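Local coordinates for xylanase and alpha-amylase inhibitor protein (Scadoxus multiflorus, PDB 3MU7) that probably inhibits both xylanases and alpha-amylases, using a TIM-barrel scaffold of the glycosyl hydrolase family 18 type, at residues 155-163 with 202-210. Numbering follows the deposited sequence. Where two conformers were deposited one is given.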
loop_
_atom_site.group_PDB
_atom_site.type_symbol
_atom_site.label_atom_id
_atom_site.label_comp_id
_atom_site.label_asym_id
_atom_site.label_seq_id
_atom_site.Cartn_x
_atom_site.Cartn_y
_atom_site.Cartn_z
ATOM N N ALA A 155 -3.180 4.463 -1.506
ATOM C CA ALA A 155 -2.590 5.001 -0.286
ATOM C C ALA A 155 -2.651 6.530 -0.299
ATOM O O ALA A 155 -1.620 7.197 -0.416
ATOM C CB ALA A 155 -1.151 4.530 -0.140
ATOM N N PRO A 156 -3.863 7.100 -0.189
ATOM C CA PRO A 156 -3.977 8.555 -0.185
ATOM C C PRO A 156 -3.422 9.172 1.099
ATOM O O PRO A 156 -3.268 8.494 2.128
ATOM C CB PRO A 156 -5.491 8.772 -0.254
ATOM C CG PRO A 156 -6.056 7.574 0.448
ATOM C CD PRO A 156 -5.175 6.445 -0.008
ATOM N N GLN A 157 -3.133 10.467 1.028
ATOM C CA GLN A 157 -2.901 11.265 2.219
ATOM C C GLN A 157 -4.232 11.496 2.941
ATOM O O GLN A 157 -5.297 11.139 2.422
ATOM C CB GLN A 157 -2.213 12.573 1.841
ATOM C CG GLN A 157 -0.784 12.381 1.389
ATOM C CD GLN A 157 -0.135 13.695 1.029
ATOM O OE1 GLN A 157 0.462 14.359 1.879
ATOM N NE2 GLN A 157 -0.240 14.077 -0.241
ATOM N N CYS A 158 -4.193 12.073 4.142
ATOM C CA CYS A 158 -5.382 12.030 4.994
ATOM C C CYS A 158 -6.401 13.163 4.865
ATOM O O CYS A 158 -7.418 13.146 5.547
ATOM C CB CYS A 158 -5.034 11.760 6.466
ATOM S SG CYS A 158 -3.858 12.851 7.268
ATOM N N VAL A 159 -6.150 14.124 3.983
ATOM C CA VAL A 159 -7.153 15.164 3.736
ATOM C C VAL A 159 -8.090 14.692 2.628
ATOM O O VAL A 159 -7.655 14.405 1.510
ATOM C CB VAL A 159 -6.541 16.530 3.379
ATOM C CG1 VAL A 159 -7.639 17.574 3.279
ATOM C CG2 VAL A 159 -5.519 16.963 4.423
ATOM N N TYR A 160 -9.373 14.592 2.953
ATOM C CA TYR A 160 -10.373 14.126 2.005
ATOM C C TYR A 160 -10.980 15.305 1.222
ATOM O O TYR A 160 -11.412 16.287 1.834
ATOM C CB TYR A 160 -11.494 13.376 2.736
ATOM C CG TYR A 160 -12.423 12.721 1.755
ATOM C CD1 TYR A 160 -12.205 11.414 1.330
ATOM C CD2 TYR A 160 -13.486 13.431 1.191
ATOM C CE1 TYR A 160 -13.033 10.821 0.394
ATOM C CE2 TYR A 160 -14.313 12.850 0.258
ATOM C CZ TYR A 160 -14.078 11.547 -0.142
ATOM O OH TYR A 160 -14.898 10.956 -1.073
ATOM N N PRO A 161 -11.066 15.217 -0.122
ATOM C CA PRO A 161 -10.590 14.152 -1.007
ATOM C C PRO A 161 -9.126 14.369 -1.357
ATOM O O PRO A 161 -8.650 15.508 -1.391
ATOM C CB PRO A 161 -11.468 14.317 -2.248
ATOM C CG PRO A 161 -11.776 15.784 -2.296
ATOM C CD PRO A 161 -11.827 16.249 -0.862
ATOM N N ASP A 162 -8.413 13.279 -1.615
ATOM C CA ASP A 162 -6.990 13.357 -1.882
ATOM C C ASP A 162 -6.698 14.059 -3.219
ATOM O O ASP A 162 -7.332 13.769 -4.212
ATOM C CB ASP A 162 -6.398 11.953 -1.873
ATOM C CG ASP A 162 -4.907 11.960 -2.027
ATOM O OD1 ASP A 162 -4.438 11.809 -3.171
ATOM O OD2 ASP A 162 -4.213 12.178 -1.012
ATOM N N PRO A 163 -5.718 14.980 -3.242
ATOM C CA PRO A 163 -5.448 15.701 -4.493
ATOM C C PRO A 163 -4.937 14.827 -5.633
ATOM O O PRO A 163 -5.218 15.113 -6.795
ATOM C CB PRO A 163 -4.372 16.720 -4.091
ATOM C CG PRO A 163 -3.812 16.213 -2.831
ATOM C CD PRO A 163 -4.918 15.508 -2.125
ATOM N N LYS A 202 -13.659 9.609 10.335
ATOM C CA LYS A 202 -15.104 9.595 10.142
ATOM C C LYS A 202 -15.456 9.955 8.720
ATOM O O LYS A 202 -16.278 9.339 8.108
ATOM C CB LYS A 202 -15.832 10.531 11.152
ATOM C CG LYS A 202 -15.955 9.969 12.559
ATOM C CD LYS A 202 -16.587 10.955 13.575
ATOM C CE LYS A 202 -15.872 10.839 14.918
ATOM N NZ LYS A 202 -16.796 10.644 15.928
ATOM N N GLU A 203 -14.775 10.975 8.215
ATOM C CA GLU A 203 -15.029 11.377 6.843
ATOM C C GLU A 203 -14.629 10.305 5.822
ATOM O O GLU A 203 -15.402 9.993 4.915
ATOM C CB GLU A 203 -14.377 12.714 6.496
ATOM C CG GLU A 203 -14.792 13.143 5.104
ATOM C CD GLU A 203 -14.521 14.587 4.769
ATOM O OE1 GLU A 203 -13.610 15.211 5.348
ATOM O OE2 GLU A 203 -15.237 15.088 3.886
ATOM N N TRP A 204 -13.423 9.755 5.967
ATOM C CA TRP A 204 -12.954 8.702 5.062
ATOM C C TRP A 204 -13.871 7.486 5.094
ATOM O O TRP A 204 -14.258 6.965 4.047
ATOM C CB TRP A 204 -11.513 8.305 5.380
ATOM C CG TRP A 204 -10.518 9.273 4.831
ATOM C CD1 TRP A 204 -9.915 10.305 5.492
ATOM C CD2 TRP A 204 -10.022 9.307 3.494
ATOM N NE1 TRP A 204 -9.071 10.983 4.647
ATOM C CE2 TRP A 204 -9.118 10.389 3.411
ATOM C CE3 TRP A 204 -10.258 8.530 2.353
ATOM C CZ2 TRP A 204 -8.445 10.707 2.231
ATOM C CZ3 TRP A 204 -9.596 8.846 1.188
ATOM C CH2 TRP A 204 -8.697 9.929 1.133
ATOM N N SER A 205 -14.239 7.050 6.294
ATOM C CA SER A 205 -15.081 5.870 6.407
ATOM C C SER A 205 -16.482 6.117 5.842
ATOM O O SER A 205 -17.087 5.196 5.302
ATOM C CB SER A 205 -15.128 5.346 7.843
ATOM O OG SER A 205 -15.576 6.340 8.738
ATOM N N MET A 206 -16.977 7.348 5.928
ATOM C CA MET A 206 -18.287 7.666 5.362
ATOM C C MET A 206 -18.256 7.819 3.842
ATOM O O MET A 206 -19.151 7.335 3.147
ATOM C CB MET A 206 -18.852 8.942 5.981
ATOM C CG MET A 206 -20.317 9.186 5.654
ATOM S SD MET A 206 -20.871 10.817 6.166
ATOM C CE MET A 206 -20.931 11.669 4.599
ATOM N N LYS A 207 -17.237 8.498 3.326
ATOM C CA LYS A 207 -17.267 8.959 1.940
ATOM C C LYS A 207 -16.439 8.164 0.938
ATOM O O LYS A 207 -16.726 8.204 -0.255
ATOM C CB LYS A 207 -16.866 10.432 1.866
ATOM C CG LYS A 207 -17.741 11.353 2.692
ATOM C CD LYS A 207 -17.399 12.810 2.427
ATOM C CE LYS A 207 -18.348 13.752 3.155
ATOM N NZ LYS A 207 -19.704 13.755 2.548
ATOM N N ALA A 208 -15.402 7.467 1.394
ATOM C CA ALA A 208 -14.522 6.775 0.449
ATOM C C ALA A 208 -15.261 5.616 -0.196
ATOM O O ALA A 208 -15.814 4.760 0.495
ATOM C CB ALA A 208 -13.276 6.292 1.144
ATOM N N ARG A 209 -15.269 5.589 -1.525
ATOM C CA ARG A 209 -16.021 4.574 -2.254
ATOM C C ARG A 209 -15.185 3.313 -2.419
ATOM O O ARG A 209 -14.679 2.989 -3.499
ATOM C CB ARG A 209 -16.521 5.125 -3.588
ATOM C CG ARG A 209 -17.465 6.310 -3.422
ATOM C CD ARG A 209 -18.120 6.670 -4.736
ATOM N NE ARG A 209 -19.173 5.719 -5.076
ATOM C CZ ARG A 209 -19.494 5.339 -6.312
ATOM N NH1 ARG A 209 -18.842 5.806 -7.376
ATOM N NH2 ARG A 209 -20.480 4.471 -6.481
ATOM N N THR A 210 -15.026 2.610 -1.311
ATOM C CA THR A 210 -14.271 1.368 -1.259
ATOM C C THR A 210 -14.893 0.487 -0.181
ATOM O O THR A 210 -15.484 0.999 0.780
ATOM C CB THR A 210 -12.768 1.631 -0.960
ATOM O OG1 THR A 210 -12.050 0.396 -0.990
ATOM C CG2 THR A 210 -12.564 2.262 0.409
HETATM O O HOH W 1 -14.783 8.304 -2.651
#
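The indole of W204, reaching out from the last turns of helix 195-207, is folded into the loop 155-163. Its NE1 donates a nearly straight hydrogen bond (173°) to C158 O at 2.9 Å; C158 O lies in the indole plane, while the N-H comes to it from above the carbonyl plane. This bond helps fix the ring's rotation and satisfies a buried polar atom. Tryptophan suits the place by joining such a donor to a broad apolar surface: P156, a compact apolar ring, packs its CG on W204 CH2 at 3.6 Å. In Y160, CG anti to the backbone N (chi1 -172°) directs the phenol edge onto one indole face, planes at 87° and Y160 CD1 3.6 Å from W204 CE3; its CB makes a CH-pi contact with the five-membered ring. A leucine replacing W204 would probably leave C158 O without its donor and the Y160 edge without a flat face. Against this buried part, the solvent side is polar and more exposed: aliphatic K207 carbons and the E203 carboxylate flank the tyrosine, whose hydroxyl suits the border by sharing a water with R209 N. W204 also touches I177 and V179 of barrel strand 176-180, and helix 166-170 adds I169 against P156 and N170 against Y160.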